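Local coordinates for putative curved DNA-binding protein (Chaetomium thermophilum var. thermophilum DSM 1495, PDB 4IPA) that is a thermophilic Arx1, a ribosome-biogenesis factor built on the methionine aminopeptidase (peptidase M24) fold, and may also bind DNA, at residues A[22-25]-A[26-30]; A[160-163]-A[164-168]; A[244-247]-A[248-251]. All coordinates share one frame; numbering follows the deposited sequence.

Contact 1 of 3, residues A[22-25]-A[26-30]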
# COMPACT_ATOMS: atom_id res chain seq x y z
N SER A 22 1.18 16.52 -16.37
CA SER A 22 0.44 16.75 -17.59
C SER A 22 -0.93 16.05 -17.51
O SER A 22 -1.14 15.13 -16.71
CB SER A 22 1.24 16.28 -18.81
OG SER A 22 1.26 14.86 -18.95
N VAL A 23 -1.86 16.53 -18.33
CA VAL A 23 -3.16 15.87 -18.44
C VAL A 23 -2.95 14.41 -18.80
O VAL A 23 -3.58 13.52 -18.24
CB VAL A 23 -4.05 16.54 -19.50
CG1 VAL A 23 -5.29 15.68 -19.78
CG2 VAL A 23 -4.43 17.95 -19.04
N ASP A 24 -2.03 14.16 -19.73
CA ASP A 24 -1.81 12.80 -20.19
C ASP A 24 -1.42 11.84 -19.05
O ASP A 24 -1.99 10.77 -18.89
CB ASP A 24 -0.76 12.76 -21.29
CG ASP A 24 -0.41 11.34 -21.71
OD1 ASP A 24 -1.31 10.65 -22.23
OD2 ASP A 24 0.75 10.92 -21.53
N VAL A 25 -0.45 12.26 -18.25
CA VAL A 25 0.05 11.45 -17.16
C VAL A 25 -0.98 11.33 -16.02
O VAL A 25 -1.27 10.24 -15.53
CB VAL A 25 1.38 12.02 -16.68
CG1 VAL A 25 1.81 11.41 -15.34
CG2 VAL A 25 2.44 11.83 -17.78
N LEU A 26 -1.55 12.46 -15.63
CA LEU A 26 -2.55 12.47 -14.59
C LEU A 26 -3.70 11.53 -14.95
O LEU A 26 -4.16 10.74 -14.12
CB LEU A 26 -3.03 13.90 -14.38
CG LEU A 26 -3.64 14.27 -13.03
CD1 LEU A 26 -2.87 13.61 -11.89
CD2 LEU A 26 -3.68 15.80 -12.88
N THR A 27 -4.13 11.59 -16.21
CA THR A 27 -5.25 10.80 -16.71
C THR A 27 -4.95 9.29 -16.75
O THR A 27 -5.85 8.47 -16.56
CB THR A 27 -5.69 11.30 -18.12
OG1 THR A 27 -6.12 12.67 -18.02
CG2 THR A 27 -6.83 10.47 -18.69
N LYS A 28 -3.70 8.94 -17.00
CA LYS A 28 -3.30 7.53 -16.99
C LYS A 28 -3.26 6.98 -15.57
O LYS A 28 -3.72 5.88 -15.32
CB LYS A 28 -1.95 7.35 -17.71
CG LYS A 28 -2.06 7.47 -19.23
CD LYS A 28 -0.71 7.64 -19.92
CE LYS A 28 -0.89 7.65 -21.44
NZ LYS A 28 0.35 8.07 -22.17
N TYR A 29 -2.70 7.75 -14.64
CA TYR A 29 -2.81 7.43 -13.22
C TYR A 29 -4.27 7.27 -12.85
O TYR A 29 -4.65 6.31 -12.20
CB TYR A 29 -2.19 8.53 -12.37
CG TYR A 29 -0.71 8.40 -12.15
CD1 TYR A 29 -0.19 7.34 -11.43
CD2 TYR A 29 0.17 9.35 -12.64
CE1 TYR A 29 1.15 7.22 -11.22
CE2 TYR A 29 1.53 9.24 -12.43
CZ TYR A 29 2.00 8.17 -11.72
OH TYR A 29 3.34 8.05 -11.50
N LYS A 30 -5.10 8.21 -13.29
CA LYS A 30 -6.53 8.15 -12.94
C LYS A 30 -7.24 6.93 -13.52
O LYS A 30 -8.12 6.35 -12.88
CB LYS A 30 -7.26 9.44 -13.36
CG LYS A 30 -8.75 9.42 -13.04
CD LYS A 30 -8.99 9.70 -11.57
CE LYS A 30 -10.44 9.50 -11.19
NZ LYS A 30 -10.59 9.42 -9.72

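Contact 2 of 3, residues A[160-163]-A[164-168]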
# COMPACT_ATOMS: atom_id res chain seq x y z
N ALA A 160 -3.71 8.25 11.66
CA ALA A 160 -2.33 8.29 11.24
C ALA A 160 -2.28 8.70 9.76
O ALA A 160 -1.44 9.53 9.36
CB ALA A 160 -1.68 6.93 11.45
N ASN A 161 -3.19 8.15 8.96
CA ASN A 161 -3.24 8.43 7.53
C ASN A 161 -3.61 9.89 7.23
O ASN A 161 -2.97 10.55 6.41
CB ASN A 161 -4.20 7.47 6.82
CG ASN A 161 -4.09 7.54 5.32
OD1 ASN A 161 -3.00 7.53 4.76
ND2 ASN A 161 -5.24 7.62 4.63
N GLU A 162 -4.63 10.39 7.93
CA GLU A 162 -5.05 11.78 7.79
C GLU A 162 -3.94 12.76 8.19
O GLU A 162 -3.76 13.79 7.54
CB GLU A 162 -6.30 12.06 8.63
CG GLU A 162 -7.54 11.31 8.16
CD GLU A 162 -7.93 11.66 6.72
OE1 GLU A 162 -8.07 12.87 6.43
OE2 GLU A 162 -8.09 10.74 5.89
N VAL A 163 -3.22 12.44 9.25
CA VAL A 163 -2.09 13.26 9.68
C VAL A 163 -0.94 13.20 8.67
O VAL A 163 -0.44 14.23 8.24
CB VAL A 163 -1.60 12.89 11.09
CG1 VAL A 163 -0.32 13.68 11.44
CG2 VAL A 163 -2.69 13.15 12.10
N LEU A 164 -0.52 11.99 8.29
CA LEU A 164 0.55 11.83 7.29
C LEU A 164 0.29 12.62 6.00
O LEU A 164 1.15 13.35 5.52
CB LEU A 164 0.77 10.35 6.96
CG LEU A 164 1.83 10.08 5.89
CD1 LEU A 164 3.11 10.86 6.21
CD2 LEU A 164 2.13 8.57 5.74
N LEU A 165 -0.91 12.46 5.44
CA LEU A 165 -1.26 13.17 4.22
C LEU A 165 -1.09 14.70 4.34
O LEU A 165 -0.60 15.36 3.42
CB LEU A 165 -2.69 12.81 3.79
CG LEU A 165 -2.90 11.37 3.28
CD1 LEU A 165 -4.38 11.07 2.96
CD2 LEU A 165 -2.01 11.08 2.06
N ARG A 166 -1.48 15.25 5.49
CA ARG A 166 -1.36 16.67 5.78
C ARG A 166 0.09 17.11 6.00
O ARG A 166 0.47 18.23 5.66
CB ARG A 166 -2.24 17.06 6.97
CG ARG A 166 -3.69 17.27 6.56
CD ARG A 166 -4.64 17.07 7.73
NE ARG A 166 -6.02 17.19 7.28
CZ ARG A 166 -6.75 16.19 6.78
NH1 ARG A 166 -6.22 14.97 6.68
NH2 ARG A 166 -8.00 16.40 6.39
N LEU A 167 0.91 16.21 6.55
CA LEU A 167 2.33 16.49 6.73
C LEU A 167 3.06 16.50 5.40
O LEU A 167 4.23 16.89 5.32
CB LEU A 167 2.98 15.47 7.67
CG LEU A 167 2.48 15.54 9.12
CD1 LEU A 167 3.11 14.47 10.01
CD2 LEU A 167 2.77 16.93 9.66
N MET A 168 2.36 16.07 4.34
CA MET A 168 3.00 15.95 3.03
C MET A 168 2.72 17.14 2.11
O MET A 168 3.37 17.31 1.08
CB MET A 168 2.60 14.64 2.35
CG MET A 168 3.15 13.37 3.03
SD MET A 168 2.71 11.87 2.10
CE MET A 168 3.89 11.91 0.73

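Contact 3 of 3, residues A[244-247]-A[248-251]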
# COMPACT_ATOMS: atom_id res chain seq x y z
N VAL A 244 11.71 14.91 0.07
CA VAL A 244 10.54 15.64 0.53
C VAL A 244 9.52 15.70 -0.59
O VAL A 244 9.88 15.83 -1.76
CB VAL A 244 10.95 17.06 0.93
CG1 VAL A 244 9.74 17.95 1.03
CG2 VAL A 244 11.73 17.01 2.25
N PRO A 245 8.23 15.62 -0.23
CA PRO A 245 7.18 15.72 -1.25
C PRO A 245 7.15 17.11 -1.87
O PRO A 245 7.26 18.10 -1.15
CB PRO A 245 5.89 15.46 -0.47
CG PRO A 245 6.33 14.83 0.82
CD PRO A 245 7.67 15.39 1.12
N GLU A 246 6.99 17.18 -3.19
CA GLU A 246 6.98 18.43 -3.93
C GLU A 246 5.80 18.42 -4.88
O GLU A 246 5.38 17.35 -5.36
CB GLU A 246 8.26 18.59 -4.75
CG GLU A 246 9.55 18.64 -3.94
CD GLU A 246 10.77 18.94 -4.81
OE1 GLU A 246 11.43 17.98 -5.25
OE2 GLU A 246 11.06 20.13 -5.07
N VAL A 247 5.28 19.61 -5.17
CA VAL A 247 4.30 19.78 -6.23
C VAL A 247 4.86 19.12 -7.48
O VAL A 247 6.04 19.27 -7.77
CB VAL A 247 4.02 21.27 -6.49
CG1 VAL A 247 3.32 21.48 -7.85
CG2 VAL A 247 3.21 21.88 -5.35
N GLY A 248 4.02 18.38 -8.20
CA GLY A 248 4.49 17.59 -9.34
C GLY A 248 4.68 16.10 -9.03
O GLY A 248 4.76 15.29 -9.95
N ASP A 249 4.75 15.75 -7.75
CA ASP A 249 5.00 14.36 -7.33
C ASP A 249 3.75 13.49 -7.33
O ASP A 249 2.64 13.95 -7.01
CB ASP A 249 5.54 14.31 -5.90
CG ASP A 249 7.01 14.73 -5.77
OD1 ASP A 249 7.69 15.01 -6.79
OD2 ASP A 249 7.48 14.75 -4.62
N VAL A 250 3.92 12.21 -7.67
CA VAL A 250 2.96 11.19 -7.25
C VAL A 250 3.57 10.22 -6.23
O VAL A 250 4.69 9.71 -6.41
CB VAL A 250 2.35 10.43 -8.45
CG1 VAL A 250 1.52 9.27 -7.96
CG2 VAL A 250 1.51 11.38 -9.29
N TRP A 251 2.83 9.96 -5.15
CA TRP A 251 3.28 9.09 -4.07
C TRP A 251 2.32 7.94 -3.76
O TRP A 251 1.10 8.09 -3.81
CB TRP A 251 3.45 9.89 -2.79
CG TRP A 251 4.62 10.78 -2.73
CD1 TRP A 251 4.75 11.99 -3.35
CD2 TRP A 251 5.82 10.57 -1.98
NE1 TRP A 251 5.97 12.54 -3.05
CE2 TRP A 251 6.64 11.69 -2.20
CE3 TRP A 251 6.27 9.55 -1.13
CZ2 TRP A 251 7.90 11.83 -1.61
CZ3 TRP A 251 7.52 9.67 -0.54
CH2 TRP A 251 8.32 10.81 -0.78
O HOH W 1 7.96 17.30 -8.42

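Contact 1 of 3, residues A[22-25]-A[26-30]
Asp24 and Lys28, one helical turn apart at the start of helix 23-46, form the charged part of this contact. The ammonium NZ of Lys28 meets Asp24 OD2 at 2.9 Å on the syn side of that oxygen, with a weaker bond to Asp24 OD1. Because CG of Lys28 is anti to its own carbonyl carbon (chi1 -74°) and the chain beyond is extended, its methylenes run back past Asp24 O and bring the amine to the carboxylate. Lys28 NZ also has a salt bridge to Asp125, which ties the turn to a more distant part of the chain.

Among the hydrogen bonds, Ser22 is the N-cap: its OG accepts from Val25 N at 3.2 Å, taking up an amide that has no earlier helical carbonyl to bind. Val23 O is gripped twice by Thr27, through the backbone N at 2.9 Å and through the hydroxyl OG1 at 2.7 Å, the two donors arriving from opposite faces of the carbonyl plane. Set beside its backbone N (chi1 -61°), the Thr27 hydroxyl can reach the carbonyl one turn back, and the helix itself satisfies threonine's polar branch.

Apolar packing lies along another side. Val25 and Tyr29 point the same way, with Val25 CG1 alongside the ring at 3.6 Å from Tyr29 CE2. Val25 touches Tyr127, whose ring also meets that of Tyr29.

Serine thus caps the first turn and the Asp24-Lys28 bridge spans it. Asp24 probably also gains from the helix dipole, Lys28 is balanced by Asp24 and Asp125, and valine and tyrosine seat the turn against Tyr127 of strand 127-136.

Contact 2 of 3, residues A[160-163]-A[164-168]
Two nitrogens of Arg166 grip Glu162 O: NH1 binds it at 2.9 Å, and the backbone N adds a weak bond at 3.4 Å. The carbonyl oxygen lies in the guanidinium plane, although NH1 stands above the carbonyl plane. The same NH1 makes a salt bridge to Glu162 OE1 at 2.8 Å, meeting that oxygen from above the carboxylate, whose plane is turned 56° from the guanidinium. Glu162 is bent at chi2 (-60°), curling its acid back over the turn, whereas Arg166 stays extended from CG to NE and sweeps past Glu162 O. Arg358 holds the other carboxylate oxygen, and Arg166 NE donates to Gln387 O.

The neighbouring flank is hydrocarbon. Val163 and Leu167 lie side by side, Val163 CG1 to Leu167 CD1 at 3.8 Å, and Leu167 CG sits close to Val163 O. Val163 lies between helices 193-205 and 379-386, touching Leu200 and Val203 of the first and Ile381 and Leu385 of the second, while Leu167 meets Leu199 of the former. On a further flank the amide ND2 of Asn161 passes Leu165 CD1 at 3.9 Å, and both residues touch Arg358.

Near its C-terminal end, helix 148-167 therefore carries a charged edge beside largely apolar flanks. Bonds to Glu162 O, Glu162 OE1 and Gln387 O together would probably hold the guanidinium in one rotation, its charge balanced where the helix meets 379-386.

Contact 3 of 3, residues A[244-247]-A[248-251]
Pro245 stands over one face of the Trp251 indole, the two side chains crossing at about a right angle. Its CG lies 3.9 Å above the ring plane, offset toward the rim, and the ring atom nearest to that CG is Trp251 CZ2. Pro245 CB comes closer, 3.9 Å from Trp251 NE1. The rigid pyrrolidine offers a compact apolar surface to the broad ring, and both residues also touch Met168.

The indole is steered by Asp249. Trp251 NE1 donates to Asp249 OD2 at 3.1 Å on the anti side of that oxygen. Glu246 N reaches the same oxygen at 2.9 Å from the opposite face, 65° out of the carboxylate plane. Asp249 CG is anti to its carbonyl carbon (chi1 -76°), which turns the acid back toward the loop, between these two donors. Lys229 adds a salt bridge to OD2, and also binds Val244 O.

The chain reverses in a type II beta turn from Glu246 to Asp249, closed by Asp249 N bonding to Glu246 O at 2.9 Å. Gly248 occupies the third position with a positive phi (100°), where a CB would collide with Val247 O. A water donates to Val247 O and to Asp249 OD1, bridging the turn's carbonyl to the second carboxylate oxygen.

One aspartate thus serves a loop amide, an indole N-H and a lysine, so its negative charge is probably stabilised. These bonds are consistent with a firmly held return of the loop into strand 250-258, with the proline over one face of the indole as the strand begins.

Contact 2 is buried, whereas contacts 1 and 3 lie near the surface, though each sends an aromatic residue inward. Contacts 1 and 2 use the same i to i+4 pairing of acid with base, at the start of one helix and near the end of another; their nearest atoms are about 13 Å apart. Contact 3 instead gathers its polar groups on a turn entering the central antiparallel sheet. It links the other two: Tyr29 CE2 packs on Val250 CG2 at 3.8 Å, and Met168 CE on Trp251 CD2 at 3.6 Å. Strand 250-258 thus touches helix 23-46 through Tyr29, and helix 148-167 through Leu164, which packs on Val253 and Val255.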